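Side-chain contacts in CytC3 (Streptomyces, PDB 3GJA), which is a nonheme iron halogenase of the phytanoyl-CoA dioxygenase family that probably installs a halogen on its substrate during natural-product biosynthesis: residues V29-P34 against A78-R83; P84-R89 against V149-T154. All coordinates share one frame; numbering follows the deposited sequence.

Interaction 1: V29-P34 against A78-R83; sequences VKIFEP and AEHIMR
F32 pushes its ring between H80 and R83, and this wedge makes up most of the contact between the loop that follows strand 25-30 and the end of helix 75-82 with R83, the N-cap of the next helix. With CG beside its backbone N (chi1 -74°), the phenyl brings its far rim against the other segment. H80 ND1 meets that rim near the ring plane, 3.6 Å from F32 CE2; the two rings touch rim to rim, their planes 46° apart. On the R83 side, F32 CE1 lies over one guanidinium face, 3.5 Å from R83 CZ, the two planes 59° apart. I31 adds a looser touch, its CG2 4.1 Å from H80 CE1, while H80 NE2 hydrogen-bonds to T151.

The tight part ends at the partly exposed E79. Its OE2 receives a straight bond from R83 NH2 (2.8 Å) almost in the guanidinium plane, and R40 is a second partner of the same oxygen. Farther out, exposed K30 and E33 form their own salt bridge, without touching 78-83. No hydrogen bond joins the segments; the R83 charge is probably largely balanced by E79 and by E85, which is salt-bridged to NH1.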
ATOM      1  N   VAL A  29       5.247  -9.790  -8.993  1.00 39.43           N
ATOM      2  CA  VAL A  29       5.245 -10.923  -8.067  1.00 39.36           C
ATOM      3  C   VAL A  29       3.782 -11.351  -7.991  1.00 39.38           C
ATOM      4  O   VAL A  29       2.886 -10.509  -7.859  1.00 38.87           O
ATOM      5  CB  VAL A  29       5.746 -10.556  -6.646  1.00 38.61           C
ATOM      6  CG1 VAL A  29       7.230 -10.231  -6.682  1.00 38.80           C
ATOM      7  CG2 VAL A  29       4.954  -9.389  -6.093  1.00 39.11           C
ATOM      8  N   LYS A  30       3.547 -12.653  -8.088  1.00 38.24           N
ATOM      9  CA  LYS A  30       2.195 -13.175  -8.072  1.00 38.95           C
ATOM     10  C   LYS A  30       1.589 -13.295  -6.690  1.00 38.42           C
ATOM     11  O   LYS A  30       2.147 -13.936  -5.803  1.00 38.26           O
ATOM     12  CB  LYS A  30       2.146 -14.532  -8.773  1.00 39.80           C
ATOM     13  CG  LYS A  30       0.738 -15.099  -8.900  1.00 42.48           C
ATOM     14  CD  LYS A  30       0.662 -16.201  -9.945  1.00 43.21           C
ATOM     15  CE  LYS A  30       1.544 -17.383  -9.593  1.00 46.71           C
ATOM     16  NZ  LYS A  30       1.516 -18.414 -10.676  1.00 50.41           N
ATOM     17  N   ILE A  31       0.435 -12.668  -6.517  1.00 38.26           N
ATOM     18  CA  ILE A  31      -0.280 -12.718  -5.253  1.00 38.80           C
ATOM     19  C   ILE A  31      -1.416 -13.720  -5.429  1.00 39.61           C
ATOM     20  O   ILE A  31      -1.665 -14.552  -4.565  1.00 41.24           O
ATOM     21  CB  ILE A  31      -0.866 -11.338  -4.892  1.00 38.75           C
ATOM     22  CG1 ILE A  31       0.255 -10.286  -4.873  1.00 37.61           C
ATOM     23  CG2 ILE A  31      -1.605 -11.419  -3.562  1.00 37.88           C
ATOM     24  CD1 ILE A  31       1.410 -10.599  -3.941  1.00 35.90           C
ATOM     25  N   PHE A  32      -2.091 -13.632  -6.573  1.00 40.15           N
ATOM     26  CA  PHE A  32      -3.205 -14.513  -6.913  1.00 39.84           C
ATOM     27  C   PHE A  32      -3.162 -14.820  -8.405  1.00 39.42           C
ATOM     28  O   PHE A  32      -2.564 -14.070  -9.177  1.00 39.26           O
ATOM     29  CB  PHE A  32      -4.544 -13.827  -6.641  1.00 39.59           C
ATOM     30  CG  PHE A  32      -4.895 -13.710  -5.195  1.00 41.94           C
ATOM     31  CD1 PHE A  32      -5.089 -14.849  -4.418  1.00 41.61           C
ATOM     32  CD2 PHE A  32      -5.082 -12.460  -4.616  1.00 41.28           C
ATOM     33  CE1 PHE A  32      -5.468 -14.742  -3.084  1.00 40.74           C
ATOM     34  CE2 PHE A  32      -5.461 -12.344  -3.282  1.00 41.86           C
ATOM     35  CZ  PHE A  32      -5.655 -13.489  -2.515  1.00 40.69           C
ATOM     36  N   GLU A  33      -3.801 -15.914  -8.807  1.00 39.14           N
ATOM     37  CA  GLU A  33      -3.891 -16.257 -10.222  1.00 39.68           C
ATOM     38  C   GLU A  33      -4.892 -15.253 -10.798  1.00 38.83           C
ATOM     39  O   GLU A  33      -5.811 -14.811 -10.103  1.00 39.09           O
ATOM     40  CB  GLU A  33      -4.431 -17.676 -10.408  1.00 42.06           C
ATOM     41  CG  GLU A  33      -3.468 -18.785  -9.995  1.00 45.32           C
ATOM     42  CD  GLU A  33      -2.194 -18.782 -10.820  1.00 48.10           C
ATOM     43  OE1 GLU A  33      -2.290 -18.632 -12.056  1.00 50.81           O
ATOM     44  OE2 GLU A  33      -1.099 -18.936 -10.239  1.00 50.32           O
ATOM     45  N   PRO A  34      -4.734 -14.887 -12.076  1.00 38.70           N
ATOM     46  CA  PRO A  34      -5.628 -13.927 -12.733  1.00 39.25           C
ATOM     47  C   PRO A  34      -7.135 -14.109 -12.512  1.00 41.70           C
ATOM     48  O   PRO A  34      -7.823 -13.151 -12.152  1.00 42.93           O
ATOM     49  CB  PRO A  34      -5.243 -14.054 -14.203  1.00 38.29           C
ATOM     50  CG  PRO A  34      -3.777 -14.343 -14.132  1.00 38.55           C
ATOM     51  CD  PRO A  34      -3.697 -15.364 -13.012  1.00 37.83           C
ATOM     52  N   ALA A  78      -9.393  -7.498   4.040  1.00 34.76           N
ATOM     53  CA  ALA A  78      -8.728  -7.797   5.308  1.00 35.16           C
ATOM     54  C   ALA A  78      -7.767  -8.954   5.045  1.00 34.49           C
ATOM     55  O   ALA A  78      -6.628  -8.958   5.513  1.00 35.58           O
ATOM     56  CB  ALA A  78      -9.752  -8.196   6.371  1.00 31.86           C
ATOM     57  N   GLU A  79      -8.234  -9.928   4.274  1.00 33.94           N
ATOM     58  CA  GLU A  79      -7.418 -11.083   3.941  1.00 34.36           C
ATOM     59  C   GLU A  79      -6.275 -10.704   3.002  1.00 33.80           C
ATOM     60  O   GLU A  79      -5.154 -11.196   3.144  1.00 33.55           O
ATOM     61  CB  GLU A  79      -8.273 -12.160   3.276  1.00 33.77           C
ATOM     62  CG  GLU A  79      -7.477 -13.388   2.888  1.00 36.41           C
ATOM     63  CD  GLU A  79      -8.259 -14.339   2.018  1.00 37.22           C
ATOM     64  OE1 GLU A  79      -9.470 -14.111   1.829  1.00 39.70           O
ATOM     65  OE2 GLU A  79      -7.661 -15.316   1.526  1.00 38.63           O
ATOM     66  N   HIS A  80      -6.560  -9.829   2.039  1.00 34.90           N
ATOM     67  CA  HIS A  80      -5.541  -9.410   1.081  1.00 33.38           C
ATOM     68  C   HIS A  80      -4.287  -8.875   1.763  1.00 33.06           C
ATOM     69  O   HIS A  80      -3.182  -9.299   1.443  1.00 33.08           O
ATOM     70  CB  HIS A  80      -6.096  -8.341   0.129  1.00 33.95           C
ATOM     71  CG  HIS A  80      -5.277  -8.161  -1.114  1.00 34.29           C
ATOM     72  ND1 HIS A  80      -5.457  -8.935  -2.240  1.00 35.43           N
ATOM     73  CD2 HIS A  80      -4.238  -7.336  -1.387  1.00 35.51           C
ATOM     74  CE1 HIS A  80      -4.562  -8.597  -3.152  1.00 35.10           C
ATOM     75  NE2 HIS A  80      -3.809  -7.629  -2.659  1.00 35.22           N
ATOM     76  N   ILE A  81      -4.444  -7.957   2.713  1.00 34.46           N
ATOM     77  CA  ILE A  81      -3.268  -7.390   3.377  1.00 35.39           C
ATOM     78  C   ILE A  81      -2.538  -8.385   4.284  1.00 37.30           C
ATOM     79  O   ILE A  81      -1.377  -8.170   4.636  1.00 37.54           O
ATOM     80  CB  ILE A  81      -3.627  -6.086   4.170  1.00 35.61           C
ATOM     81  CG1 ILE A  81      -4.658  -6.372   5.266  1.00 36.95           C
ATOM     82  CG2 ILE A  81      -4.185  -5.036   3.214  1.00 32.11           C
ATOM     83  CD1 ILE A  81      -4.045  -6.631   6.627  1.00 38.51           C
ATOM     84  N   MET A  82      -3.213  -9.482   4.628  1.00 37.53           N
ATOM     85  CA  MET A  82      -2.641 -10.530   5.480  1.00 38.30           C
ATOM     86  C   MET A  82      -1.956 -11.637   4.671  1.00 38.90           C
ATOM     87  O   MET A  82      -1.237 -12.469   5.223  1.00 37.66           O
ATOM     88  CB  MET A  82      -3.745 -11.171   6.340  1.00 36.81           C
ATOM     89  CG  MET A  82      -4.284 -10.297   7.472  1.00 36.17           C
ATOM     90  SD  MET A  82      -2.981  -9.839   8.652  1.00 39.91           S
ATOM     91  CE  MET A  82      -2.886 -11.323   9.688  1.00 38.42           C
ATOM     92  N   ARG A  83      -2.192 -11.653   3.365  1.00 40.02           N
ATOM     93  CA  ARG A  83      -1.634 -12.677   2.488  1.00 40.04           C
ATOM     94  C   ARG A  83      -0.146 -12.998   2.621  1.00 41.11           C
ATOM     95  O   ARG A  83       0.706 -12.112   2.561  1.00 40.65           O
ATOM     96  CB  ARG A  83      -1.949 -12.327   1.033  1.00 42.51           C
ATOM     97  CG  ARG A  83      -3.270 -12.881   0.570  1.00 44.08           C
ATOM     98  CD  ARG A  83      -3.116 -14.361   0.301  1.00 47.00           C
ATOM     99  NE  ARG A  83      -4.378 -15.069   0.416  1.00 48.48           N
ATOM    100  CZ  ARG A  83      -4.591 -16.290  -0.058  1.00 48.19           C
ATOM    101  NH1 ARG A  83      -3.617 -16.942  -0.685  1.00 46.68           N
ATOM    102  NH2 ARG A  83      -5.782 -16.855   0.089  1.00 48.99           N
TER

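Interaction 2: P84-R89 against V149-T154; sequences PEIVDR and VWTAFT. With ACT (acetate ion), chain E.
The outer layer of a cupin-type antiparallel beta barrel is built here, where the first turns of helix 84-94 lie against strand 147-152. I86 supplies the helix side. Its CG2 meets V149 CG2 at 3.7 Å, and V149 CG1 sits 3.9 Å from both I86 CG2 and I86 CD1, so the two branched side chains interlock without any polar bond. The extended I86 chain (chi2 179°) carries CD1 onward to T151, 4.3 Å from OG1, a looser touch; that hydroxyl is hydrogen-bonded to H80 NE2. Beside this apolar patch R89 folds back along its own helix: NE donates to E85 O at 2.7 Å in the carbonyl plane, with an N-H...O angle of 158°.

W150, between V149 and T151, projects from the other face of the strand. Its NE1 hydrogen-bonds to OXT of an acetate ion, 2.6 Å away at the edge of the indole, with a bent angle of 143°; the ion probably comes from the crystallisation liquor.

Strand 147-152 runs between strands 230-235 and 253-262, joined to them by backbone hydrogen bonds. Y260 of strand 253-262 touches both I86 and V149, and M37 of helix 34-49 packs on T151.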
ATOM      1  N   PRO A  84       0.180 -14.288   2.813  1.00 40.46           N
ATOM      2  CA  PRO A  84       1.570 -14.735   2.948  1.00 40.23           C
ATOM      3  C   PRO A  84       2.376 -14.303   1.725  1.00 40.54           C
ATOM      4  O   PRO A  84       3.545 -13.920   1.836  1.00 39.42           O
ATOM      5  CB  PRO A  84       1.434 -16.253   3.033  1.00 40.36           C
ATOM      6  CG  PRO A  84       0.122 -16.423   3.727  1.00 38.60           C
ATOM      7  CD  PRO A  84      -0.753 -15.407   3.039  1.00 38.31           C
ATOM      8  N   GLU A  85       1.736 -14.374   0.559  1.00 39.40           N
ATOM      9  CA  GLU A  85       2.374 -13.986  -0.694  1.00 38.97           C
ATOM     10  C   GLU A  85       2.831 -12.530  -0.640  1.00 38.70           C
ATOM     11  O   GLU A  85       3.749 -12.130  -1.356  1.00 38.39           O
ATOM     12  CB  GLU A  85       1.417 -14.206  -1.870  1.00 38.69           C
ATOM     13  CG  GLU A  85       1.043 -15.670  -2.077  1.00 41.51           C
ATOM     14  CD  GLU A  85      -0.166 -16.110  -1.260  1.00 41.51           C
ATOM     15  OE1 GLU A  85      -0.426 -15.538  -0.181  1.00 40.12           O
ATOM     16  OE2 GLU A  85      -0.857 -17.045  -1.700  1.00 44.85           O
ATOM     17  N   ILE A  86       2.189 -11.736   0.211  1.00 37.78           N
ATOM     18  CA  ILE A  86       2.589 -10.346   0.362  1.00 37.45           C
ATOM     19  C   ILE A  86       3.484 -10.188   1.586  1.00 38.09           C
ATOM     20  O   ILE A  86       4.622  -9.723   1.482  1.00 38.71           O
ATOM     21  CB  ILE A  86       1.372  -9.408   0.515  1.00 34.73           C
ATOM     22  CG1 ILE A  86       0.624  -9.296  -0.814  1.00 35.66           C
ATOM     23  CG2 ILE A  86       1.831  -8.023   0.959  1.00 34.07           C
ATOM     24  CD1 ILE A  86      -0.617  -8.407  -0.748  1.00 32.16           C
ATOM     25  N   VAL A  87       2.962 -10.592   2.741  1.00 37.80           N
ATOM     26  CA  VAL A  87       3.669 -10.488   4.013  1.00 38.34           C
ATOM     27  C   VAL A  87       5.044 -11.157   4.069  1.00 39.12           C
ATOM     28  O   VAL A  87       5.995 -10.570   4.580  1.00 38.52           O
ATOM     29  CB  VAL A  87       2.783 -11.024   5.156  1.00 39.77           C
ATOM     30  CG1 VAL A  87       3.579 -11.102   6.447  1.00 40.50           C
ATOM     31  CG2 VAL A  87       1.580 -10.112   5.333  1.00 38.31           C
ATOM     32  N   ASP A  88       5.170 -12.377   3.559  1.00 39.25           N
ATOM     33  CA  ASP A  88       6.478 -13.023   3.590  1.00 41.43           C
ATOM     34  C   ASP A  88       7.486 -12.233   2.759  1.00 41.47           C
ATOM     35  O   ASP A  88       8.663 -12.147   3.111  1.00 41.06           O
ATOM     36  CB  ASP A  88       6.418 -14.458   3.052  1.00 43.92           C
ATOM     37  CG  ASP A  88       5.615 -15.391   3.940  1.00 44.16           C
ATOM     38  OD1 ASP A  88       5.390 -15.054   5.121  1.00 42.89           O
ATOM     39  OD2 ASP A  88       5.221 -16.470   3.447  1.00 45.39           O
ATOM     40  N   ARG A  89       7.029 -11.658   1.649  1.00 42.34           N
ATOM     41  CA  ARG A  89       7.929 -10.896   0.792  1.00 41.90           C
ATOM     42  C   ARG A  89       8.305  -9.554   1.404  1.00 41.02           C
ATOM     43  O   ARG A  89       9.475  -9.177   1.390  1.00 40.95           O
ATOM     44  CB  ARG A  89       7.322 -10.722  -0.606  1.00 42.92           C
ATOM     45  CG  ARG A  89       7.459 -11.985  -1.457  1.00 45.96           C
ATOM     46  CD  ARG A  89       7.028 -11.797  -2.900  1.00 44.71           C
ATOM     47  NE  ARG A  89       5.740 -12.422  -3.148  1.00 49.64           N
ATOM     48  CZ  ARG A  89       5.520 -13.379  -4.046  1.00 46.51           C
ATOM     49  NH1 ARG A  89       6.502 -13.836  -4.803  1.00 46.51           N
ATOM     50  NH2 ARG A  89       4.307 -13.884  -4.177  1.00 48.24           N
ATOM     51  N   VAL A 149       2.796  -2.261  -1.487  1.00 33.55           N
ATOM     52  CA  VAL A 149       2.514  -3.443  -2.290  1.00 30.66           C
ATOM     53  C   VAL A 149       1.309  -3.065  -3.151  1.00 30.47           C
ATOM     54  O   VAL A 149       0.187  -2.961  -2.657  1.00 30.57           O
ATOM     55  CB  VAL A 149       2.165  -4.664  -1.403  1.00 29.28           C
ATOM     56  CG1 VAL A 149       1.906  -5.891  -2.274  1.00 25.51           C
ATOM     57  CG2 VAL A 149       3.300  -4.937  -0.438  1.00 28.25           C
ATOM     58  N   TRP A 150       1.562  -2.848  -4.437  1.00 32.55           N
ATOM     59  CA  TRP A 150       0.538  -2.434  -5.405  1.00 32.28           C
ATOM     60  C   TRP A 150       0.028  -3.643  -6.199  1.00 33.19           C
ATOM     61  O   TRP A 150       0.706  -4.120  -7.112  1.00 32.74           O
ATOM     62  CB  TRP A 150       1.168  -1.425  -6.367  1.00 31.96           C
ATOM     63  CG  TRP A 150       0.249  -0.456  -7.044  1.00 30.47           C
ATOM     64  CD1 TRP A 150       0.026   0.843  -6.680  1.00 32.27           C
ATOM     65  CD2 TRP A 150      -0.444  -0.646  -8.285  1.00 31.97           C
ATOM     66  NE1 TRP A 150      -0.746   1.479  -7.624  1.00 31.79           N
ATOM     67  CE2 TRP A 150      -1.051   0.591  -8.621  1.00 32.03           C
ATOM     68  CE3 TRP A 150      -0.606  -1.737  -9.152  1.00 31.75           C
ATOM     69  CZ2 TRP A 150      -1.805   0.767  -9.785  1.00 29.72           C
ATOM     70  CZ3 TRP A 150      -1.361  -1.561 -10.319  1.00 32.79           C
ATOM     71  CH2 TRP A 150      -1.948  -0.317 -10.622  1.00 32.24           C
ATOM     72  N   THR A 151      -1.157  -4.134  -5.850  1.00 32.99           N
ATOM     73  CA  THR A 151      -1.743  -5.279  -6.540  1.00 32.19           C
ATOM     74  C   THR A 151      -2.679  -4.818  -7.651  1.00 32.46           C
ATOM     75  O   THR A 151      -3.518  -3.940  -7.446  1.00 32.13           O
ATOM     76  CB  THR A 151      -2.557  -6.181  -5.572  1.00 32.92           C
ATOM     77  OG1 THR A 151      -1.711  -6.648  -4.514  1.00 34.83           O
ATOM     78  CG2 THR A 151      -3.123  -7.394  -6.313  1.00 30.76           C
ATOM     79  N   ALA A 152      -2.535  -5.414  -8.827  1.00 31.67           N
ATOM     80  CA  ALA A 152      -3.392  -5.071  -9.953  1.00 31.78           C
ATOM     81  C   ALA A 152      -4.675  -5.892  -9.839  1.00 32.07           C
ATOM     82  O   ALA A 152      -4.636  -7.117  -9.899  1.00 31.55           O
ATOM     83  CB  ALA A 152      -2.680  -5.385 -11.261  1.00 30.66           C
ATOM     84  N   PHE A 153      -5.808  -5.220  -9.652  1.00 31.73           N
ATOM     85  CA  PHE A 153      -7.093  -5.910  -9.528  1.00 33.66           C
ATOM     86  C   PHE A 153      -7.668  -6.083 -10.924  1.00 35.49           C
ATOM     87  O   PHE A 153      -8.483  -6.965 -11.188  1.00 34.87           O
ATOM     88  CB  PHE A 153      -8.058  -5.089  -8.659  1.00 31.95           C
ATOM     89  CG  PHE A 153      -7.908  -5.333  -7.171  1.00 30.86           C
ATOM     90  CD1 PHE A 153      -6.843  -6.079  -6.670  1.00 29.25           C
ATOM     91  CD2 PHE A 153      -8.831  -4.808  -6.276  1.00 29.82           C
ATOM     92  CE1 PHE A 153      -6.700  -6.302  -5.304  1.00 30.60           C
ATOM     93  CE2 PHE A 153      -8.697  -5.023  -4.897  1.00 30.48           C
ATOM     94  CZ  PHE A 153      -7.634  -5.770  -4.414  1.00 30.76           C
ATOM     95  N   THR A 154      -7.219  -5.203 -11.802  1.00 34.55           N
ATOM     96  CA  THR A 154      -7.602  -5.166 -13.201  1.00 35.49           C
ATOM     97  C   THR A 154      -6.239  -5.265 -13.887  1.00 35.87           C
ATOM     98  O   THR A 154      -5.218  -5.147 -13.216  1.00 35.40           O
ATOM     99  CB  THR A 154      -8.278  -3.808 -13.486  1.00 37.07           C
ATOM    100  OG1 THR A 154      -9.667  -4.007 -13.760  1.00 39.98           O
ATOM    101  CG2 THR A 154      -7.609  -3.094 -14.611  1.00 37.45           C
TER
HETATM  102  C   ACT E 322      -0.459   5.080  -8.516  1.00 60.08           C
HETATM  103  O   ACT E 322      -1.280   5.239  -9.574  1.00 62.20           O
HETATM  104  OXT ACT E 322      -0.513   4.073  -7.865  1.00 59.16           O
HETATM  105  CH3 ACT E 322       0.524   6.163  -8.144  1.00 58.85           C

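In the fold
Both contacts are buried and adjoin on the same sheet, their centres about 5 Å apart, and the consecutive helices 75-82 and 84-94 each contribute one side. Interaction 2 is nearer the centre of the chain and is largely aliphatic, with no hydrogen bond across its segments; interaction 1 covers about twice the area, 211 against 111 Å², and combines aromatic packing with a charged group that reaches its partly exposed margin. Several touches join them. I31 CD1 packs on I86 CG1 at 3.5 Å, an imidazole-to-threonine bond spans the two contacts, and I86 CD1 also approaches H80 O. I86 thus serves both, facing strand 147-152 while also touching I31, just after strand 25-30.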